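Local coordinates for protein 3-phytase (Klebsiella pneumoniae, PDB 2WNH) that probably hydrolyses phytate (inositol hexakisphosphate), starting at the 3-phosphate, as a member of the histidine acid phosphatase family, at residues B[189-192]-B[198-201]; B[364-369]-B[375-380]. The protein carries 3 engineered substitutions. All coordinates share one frame; numbering follows the deposited sequence.

Contact 1 (B[189-192]-B[198-201])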
ATOM      1  N   TRP B 189      -1.203  13.622  56.979  1.00 33.98           N
ATOM      2  CA  TRP B 189      -1.074  12.314  56.328  1.00 32.65           C
ATOM      3  C   TRP B 189      -1.117  11.205  57.364  1.00 33.10           C
ATOM      4  O   TRP B 189      -0.222  11.106  58.214  1.00 33.38           O
ATOM      5  CB  TRP B 189       0.238  12.229  55.555  1.00 30.54           C
ATOM      6  CG  TRP B 189       0.311  13.111  54.324  1.00 29.80           C
ATOM      7  CD1 TRP B 189      -0.576  14.088  53.944  1.00 28.31           C
ATOM      8  CD2 TRP B 189       1.352  13.108  53.340  1.00 27.65           C
ATOM      9  NE1 TRP B 189      -0.153  14.680  52.775  1.00 25.57           N
ATOM     10  CE2 TRP B 189       1.029  14.099  52.385  1.00 27.20           C
ATOM     11  CE3 TRP B 189       2.522  12.357  53.166  1.00 25.95           C
ATOM     12  CZ2 TRP B 189       1.841  14.358  51.266  1.00 26.47           C
ATOM     13  CZ3 TRP B 189       3.330  12.616  52.055  1.00 26.99           C
ATOM     14  CH2 TRP B 189       2.987  13.616  51.129  1.00 27.44           C
ATOM     15  N   ARG B 190      -2.149  10.375  57.285  1.00 33.13           N
ATOM     16  CA  ARG B 190      -2.292   9.239  58.197  1.00 33.53           C
ATOM     17  C   ARG B 190      -2.783   7.997  57.471  1.00 31.87           C
ATOM     18  O   ARG B 190      -3.458   8.088  56.445  1.00 30.44           O
ATOM     19  CB  ARG B 190      -3.246   9.583  59.341  1.00 35.10           C
ATOM     20  CG  ARG B 190      -4.718   9.631  58.953  1.00 40.90           C
ATOM     21  CD  ARG B 190      -5.573  10.286  60.050  1.00 48.88           C
ATOM     22  NE  ARG B 190      -5.490  11.746  60.009  1.00 53.39           N
ATOM     23  CZ  ARG B 190      -6.169  12.521  59.158  1.00 55.82           C
ATOM     24  NH1 ARG B 190      -6.993  11.992  58.257  1.00 55.12           N
ATOM     25  NH2 ARG B 190      -6.021  13.838  59.206  1.00 56.00           N
ATOM     26  N   VAL B 191      -2.454   6.837  58.024  1.00 30.78           N
ATOM     27  CA  VAL B 191      -2.919   5.576  57.467  1.00 29.92           C
ATOM     28  C   VAL B 191      -4.385   5.351  57.830  1.00 31.51           C
ATOM     29  O   VAL B 191      -4.759   5.373  59.007  1.00 32.27           O
ATOM     30  CB  VAL B 191      -2.028   4.402  57.923  1.00 29.37           C
ATOM     31  CG1 VAL B 191      -2.368   3.145  57.152  1.00 27.60           C
ATOM     32  CG2 VAL B 191      -0.561   4.762  57.732  1.00 27.25           C
ATOM     33  N   GLU B 192      -5.215   5.161  56.807  1.00 31.75           N
ATOM     34  CA  GLU B 192      -6.644   4.945  56.985  1.00 33.07           C
ATOM     35  C   GLU B 192      -7.094   3.640  56.328  1.00 32.91           C
ATOM     36  O   GLU B 192      -6.459   3.180  55.387  1.00 31.87           O
ATOM     37  CB  GLU B 192      -7.414   6.128  56.396  1.00 33.65           C
ATOM     38  CG  GLU B 192      -6.999   7.457  57.005  1.00 37.25           C
ATOM     39  CD  GLU B 192      -7.900   8.602  56.598  1.00 40.17           C
ATOM     40  OE1 GLU B 192      -8.318   8.646  55.420  1.00 39.03           O
ATOM     41  OE2 GLU B 192      -8.173   9.464  57.461  1.00 41.96           O
ATOM     42  N   LYS B 198      -9.552  -1.563  52.472  1.00 39.82           N
ATOM     43  CA  LYS B 198      -8.507  -0.922  51.658  1.00 37.94           C
ATOM     44  C   LYS B 198      -7.718   0.110  52.481  1.00 34.98           C
ATOM     45  O   LYS B 198      -8.304   0.942  53.163  1.00 33.12           O
ATOM     46  CB  LYS B 198      -9.090  -0.263  50.400  1.00 39.76           C
ATOM     47  CG  LYS B 198      -9.580  -1.244  49.338  1.00 43.86           C
ATOM     48  CD  LYS B 198      -9.236  -0.771  47.925  1.00 49.22           C
ATOM     49  CE  LYS B 198      -7.803  -1.154  47.545  1.00 50.40           C
ATOM     50  NZ  LYS B 198      -7.497  -0.925  46.100  1.00 51.35           N
ATOM     51  N   THR B 199      -6.391   0.040  52.404  1.00 32.27           N
ATOM     52  CA  THR B 199      -5.520   0.883  53.216  1.00 30.35           C
ATOM     53  C   THR B 199      -4.900   1.983  52.373  1.00 30.56           C
ATOM     54  O   THR B 199      -4.133   1.706  51.444  1.00 31.71           O
ATOM     55  CB  THR B 199      -4.389   0.054  53.846  1.00 30.69           C
ATOM     56  OG1 THR B 199      -4.940  -1.087  54.500  1.00 27.16           O
ATOM     57  CG2 THR B 199      -3.598   0.869  54.848  1.00 29.11           C
ATOM     58  N   THR B 200      -5.226   3.229  52.700  1.00 28.84           N
ATOM     59  CA  THR B 200      -4.715   4.383  51.956  1.00 28.59           C
ATOM     60  C   THR B 200      -4.103   5.396  52.928  1.00 28.51           C
ATOM     61  O   THR B 200      -4.334   5.312  54.142  1.00 29.17           O
ATOM     62  CB  THR B 200      -5.841   5.054  51.147  1.00 27.98           C
ATOM     63  OG1 THR B 200      -6.882   5.455  52.043  1.00 28.73           O
ATOM     64  CG2 THR B 200      -6.415   4.084  50.117  1.00 28.03           C
ATOM     65  N   ILE B 201      -3.328   6.340  52.394  1.00 27.11           N
ATOM     66  CA  ILE B 201      -2.741   7.429  53.176  1.00 26.40           C
ATOM     67  C   ILE B 201      -3.569   8.690  52.931  1.00 26.81           C
ATOM     68  O   ILE B 201      -3.737   9.124  51.787  1.00 24.84           O
ATOM     69  CB  ILE B 201      -1.265   7.710  52.779  1.00 25.48           C
ATOM     70  CG1 ILE B 201      -0.412   6.424  52.720  1.00 27.48           C
ATOM     71  CG2 ILE B 201      -0.659   8.832  53.628  1.00 26.94           C
ATOM     72  CD1 ILE B 201      -0.054   5.798  54.030  1.00 26.50           C
TER
HETATM   73  O   HOH W   1      -7.032   7.887  52.814  1.00 39.99           O
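A two-stranded antiparallel beta hairpin, strands 191-193 and 199-201, carries this contact, in which Val-191 packs against Thr-199 and Ile-201 while Glu-192 pairs with Thr-200. The two short segments run 167° apart in direction. Glu-192 and Thr-200 form the hydrogen-bonded pair: Glu-192 N donates to Thr-200 O at 2.8 Å along a nearly straight line (173° at the hydrogen), and the return bond from Thr-200 N to Glu-192 O, 3.0 Å, is more bent. Val-191 and Ile-201 are the adjoining non-hydrogen-bonded pair, where the CA-H of Ile-201 points to Arg-190 O.

On the apolar face the two branches of Val-191 divide the work. CG1, set anti to the backbone N (chi1 -170°), reaches the methyl CG2 of Thr-199 at 3.5 Å, closer than ordinary carbon-carbon contact; CG2 meets Ile-201 CD1 at 3.9 Å. The other branch of Ile-201, CG2, lies 4.0 Å from Trp-189 CB, so this side chain spans from the valine to the root of the indole. On the opposite face, that of Glu-192 and Thr-200, a water donates to Glu-192 OE1 and lies 2.6 Å from Thr-200 OG1, linking the side chains of the hydrogen-bonded pair. The other carboxylate oxygen, Glu-192 OE2, takes a salt bridge from Arg-190 NH1 at 2.9 Å; OE2 lies in the guanidinium plane of Arg-190, whereas NH1 stands well above the carboxylate plane.

Thr-199 OG1 turns to Gln-146 and Gln-193. The apolar face rests on helices 143-154 and 157-163, with Leu-157 touching Trp-189, Val-191 and Ile-201 and Val-150 touching Thr-199 and Ile-201, while Leu-204 and Met-207 of helix 204-219 pack against the indole.

Contact 2 (B[364-369]-B[375-380])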
ATOM      1  N   GLU B 364      16.043  -2.196  31.007  1.00 17.21           N
ATOM      2  CA  GLU B 364      16.112  -3.638  31.162  1.00 17.14           C
ATOM      3  C   GLU B 364      16.525  -4.040  32.572  1.00 19.06           C
ATOM      4  O   GLU B 364      17.353  -3.370  33.191  1.00 18.88           O
ATOM      5  CB  GLU B 364      17.149  -4.193  30.171  1.00 18.05           C
ATOM      6  CG  GLU B 364      16.877  -3.886  28.708  1.00 19.62           C
ATOM      7  CD  GLU B 364      17.975  -4.450  27.826  1.00 21.82           C
ATOM      8  OE1 GLU B 364      19.155  -3.959  27.933  1.00 20.87           O
ATOM      9  OE2 GLU B 364      17.668  -5.387  27.044  1.00 19.62           O
ATOM     10  N   TRP B 365      15.946  -5.126  33.067  1.00 18.11           N
ATOM     11  CA  TRP B 365      16.380  -5.788  34.304  1.00 18.46           C
ATOM     12  C   TRP B 365      17.651  -6.580  34.033  1.00 18.89           C
ATOM     13  O   TRP B 365      17.865  -7.072  32.913  1.00 18.16           O
ATOM     14  CB  TRP B 365      15.265  -6.734  34.770  1.00 19.09           C
ATOM     15  CG  TRP B 365      15.585  -7.573  35.959  1.00 20.36           C
ATOM     16  CD1 TRP B 365      15.409  -7.240  37.279  1.00 21.09           C
ATOM     17  CD2 TRP B 365      16.089  -8.919  35.950  1.00 19.44           C
ATOM     18  NE1 TRP B 365      15.804  -8.289  38.092  1.00 21.00           N
ATOM     19  CE2 TRP B 365      16.220  -9.329  37.301  1.00 20.09           C
ATOM     20  CE3 TRP B 365      16.458  -9.816  34.932  1.00 20.17           C
ATOM     21  CZ2 TRP B 365      16.689 -10.590  37.655  1.00 21.29           C
ATOM     22  CZ3 TRP B 365      16.948 -11.053  35.293  1.00 18.50           C
ATOM     23  CH2 TRP B 365      17.054 -11.435  36.639  1.00 21.82           C
ATOM     24  N   ARG B 366      18.485  -6.726  35.053  1.00 19.47           N
ATOM     25  CA  ARG B 366      19.681  -7.554  34.942  1.00 20.16           C
ATOM     26  C   ARG B 366      20.112  -8.071  36.310  1.00 21.14           C
ATOM     27  O   ARG B 366      19.671  -7.575  37.349  1.00 20.50           O
ATOM     28  CB  ARG B 366      20.830  -6.785  34.287  1.00 21.94           C
ATOM     29  CG  ARG B 366      21.287  -5.553  35.063  1.00 24.83           C
ATOM     30  CD  ARG B 366      22.688  -5.104  34.613  1.00 32.55           C
ATOM     31  NE  ARG B 366      23.666  -6.166  34.861  1.00 40.02           N
ATOM     32  CZ  ARG B 366      24.328  -6.842  33.921  1.00 40.12           C
ATOM     33  NH1 ARG B 366      24.167  -6.556  32.631  1.00 41.11           N
ATOM     34  NH2 ARG B 366      25.175  -7.800  34.282  1.00 39.87           N
ATOM     35  N   GLN B 367      20.972  -9.077  36.280  1.00 21.47           N
ATOM     36  CA  GLN B 367      21.625  -9.596  37.473  1.00 22.37           C
ATOM     37  C   GLN B 367      22.956 -10.160  37.020  1.00 23.17           C
ATOM     38  O   GLN B 367      23.171 -10.317  35.817  1.00 22.25           O
ATOM     39  CB  GLN B 367      20.755 -10.654  38.135  1.00 22.78           C
ATOM     40  CG  GLN B 367      20.562 -11.965  37.346  1.00 22.38           C
ATOM     41  CD  GLN B 367      19.862 -13.019  38.197  1.00 24.32           C
ATOM     42  OE1 GLN B 367      19.628 -12.805  39.390  1.00 24.43           O
ATOM     43  NE2 GLN B 367      19.530 -14.155  37.593  1.00 23.94           N
ATOM     44  N   PRO B 368      23.891 -10.421  37.960  1.00 24.69           N
ATOM     45  CA  PRO B 368      25.166 -11.023  37.531  1.00 23.94           C
ATOM     46  C   PRO B 368      24.969 -12.240  36.626  1.00 22.45           C
ATOM     47  O   PRO B 368      24.055 -13.052  36.857  1.00 23.01           O
ATOM     48  CB  PRO B 368      25.808 -11.443  38.862  1.00 24.96           C
ATOM     49  CG  PRO B 368      25.304 -10.392  39.834  1.00 26.30           C
ATOM     50  CD  PRO B 368      23.870 -10.141  39.416  1.00 26.62           C
ATOM     51  N   GLY B 369      25.807 -12.362  35.595  1.00 21.50           N
ATOM     52  CA  GLY B 369      25.660 -13.452  34.617  1.00 20.33           C
ATOM     53  C   GLY B 369      24.918 -13.055  33.348  1.00 21.34           C
ATOM     54  O   GLY B 369      24.976 -13.781  32.339  1.00 21.72           O
ATOM     55  N   VAL B 375      20.625  -7.807  20.605  1.00 19.04           N
ATOM     56  CA  VAL B 375      19.157  -7.827  20.758  1.00 18.92           C
ATOM     57  C   VAL B 375      18.715  -7.375  22.155  1.00 19.41           C
ATOM     58  O   VAL B 375      17.518  -7.421  22.491  1.00 19.94           O
ATOM     59  CB  VAL B 375      18.561  -9.219  20.400  1.00 19.66           C
ATOM     60  CG1 VAL B 375      18.901  -9.568  18.949  1.00 20.58           C
ATOM     61  CG2 VAL B 375      19.080 -10.321  21.327  1.00 17.61           C
ATOM     62  N   GLY B 376      19.680  -6.964  22.985  1.00 18.82           N
ATOM     63  CA  GLY B 376      19.351  -6.587  24.369  1.00 17.87           C
ATOM     64  C   GLY B 376      20.151  -7.347  25.430  1.00 17.18           C
ATOM     65  O   GLY B 376      21.053  -8.112  25.098  1.00 17.10           O
ATOM     66  N   THR B 377      19.789  -7.132  26.693  1.00 16.86           N
ATOM     67  CA  THR B 377      20.419  -7.816  27.842  1.00 17.05           C
ATOM     68  C   THR B 377      19.766  -9.164  28.051  1.00 16.58           C
ATOM     69  O   THR B 377      18.575  -9.232  28.401  1.00 17.61           O
ATOM     70  CB  THR B 377      20.314  -6.950  29.142  1.00 16.80           C
ATOM     71  OG1 THR B 377      20.908  -5.660  28.899  1.00 17.81           O
ATOM     72  CG2 THR B 377      21.015  -7.616  30.337  1.00 18.22           C
ATOM     73  N   LEU B 378      20.542 -10.237  27.818  1.00 16.33           N
ATOM     74  CA  LEU B 378      20.057 -11.600  27.915  1.00 17.29           C
ATOM     75  C   LEU B 378      20.639 -12.302  29.141  1.00 18.82           C
ATOM     76  O   LEU B 378      21.843 -12.258  29.385  1.00 18.52           O
ATOM     77  CB  LEU B 378      20.392 -12.378  26.626  1.00 18.24           C
ATOM     78  CG  LEU B 378      19.356 -12.370  25.483  1.00 22.56           C
ATOM     79  CD1 LEU B 378      18.566 -11.094  25.281  1.00 22.49           C
ATOM     80  CD2 LEU B 378      19.990 -12.838  24.160  1.00 21.44           C
ATOM     81  N   CYS B 379      19.754 -12.940  29.904  1.00 18.35           N
ATOM     82  CA  CYS B 379      20.089 -13.553  31.191  1.00 18.94           C
ATOM     83  C   CYS B 379      19.860 -15.068  31.136  1.00 19.32           C
ATOM     84  O   CYS B 379      18.789 -15.512  30.702  1.00 19.24           O
ATOM     85  CB  CYS B 379      19.205 -12.914  32.276  1.00 18.91           C
ATOM     86  SG  CYS B 379      19.439 -11.104  32.370  0.75 20.09           S
ATOM     87  N   PRO B 380      20.849 -15.881  31.574  1.00 19.77           N
ATOM     88  CA  PRO B 380      20.602 -17.326  31.581  1.00 18.77           C
ATOM     89  C   PRO B 380      19.220 -17.658  32.135  1.00 19.35           C
ATOM     90  O   PRO B 380      18.850 -17.219  33.235  1.00 18.93           O
ATOM     91  CB  PRO B 380      21.743 -17.861  32.464  1.00 19.89           C
ATOM     92  CG  PRO B 380      22.862 -16.925  32.131  1.00 19.59           C
ATOM     93  CD  PRO B 380      22.210 -15.567  32.058  1.00 20.29           C
TER
HETATM   94  O   HOH W   2      16.874  -8.331  30.624  1.00 19.73           O
HETATM   95  O   HOH W   3      20.080 -14.997  34.823  1.00 22.25           O
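Glu-364 meets Thr-377 through both carboxylate oxygens, and this is the close-fitting end of the contact. Thr-377 N donates to OE2 of Glu-364 at 2.8 Å in a nearly straight bond, on the syn side but tilted 29° out of the carboxylate plane. The hydroxyl OG1 of Thr-377 donates to OE1 of Glu-364, though its position is less certain. With Arg-337 also forming a salt bridge to OE2, the carboxylate is held from several directions, which would probably stabilise its negative charge. Gly-376 CA comes within 3.4 Å of Glu-364 OE2; its backbone angles (phi 125°) by themselves call for glycine, and crowding by OE2 is a second reason. On the exposed flank, Arg-366 brushes the methyl CG2 of Thr-377 with CB and NH1, each 4.0 Å away.

Strand 376-380 belongs to the mixed central sheet, pairing antiparallel with strands 334-342 and 371-373. Its Cys-379 forms a disulfide with Cys-370, tying the strand to the residue that follows segment 364-369. Chi1 of 175° brings the CE3/CZ3 side of the Trp-365 indole beside Cys-379 SG, 3.8 Å from CZ3, an oblique sulfur-aromatic contact; Phe-303 meets the indole edge-to-face. A water lies between Trp-365 O and Thr-377 O.

Toward Gly-369 the fit is looser, without direct polar bonds: a water links Gln-367 NE2 to Pro-380 O, and Gly-369 O rests 3.3 Å from Pro-380 CD.

Contacts 1 and 2 are separate pieces of the phosphatase chain: their centres lie 37 Å apart, their nearest atoms about 25 Å, and contact 1 closes before contact 2 opens. The centres of contacts 1 and 2 are about 22 and 21 Å from the centre of the chain, close to its radius of gyration. The first is an isolated hairpin beside helices; the second joins a loop after strand 361-364 to strand 376-380 of the mixed sheet. Neither includes the annotated metal-binding residue His-358, to which no metal is bound in this chain. A bound sodium ion lies about 10 Å from the Trp-189 side chain of contact 1, too far for direct coordination. No other chain of the four-chain assembly touches either contact.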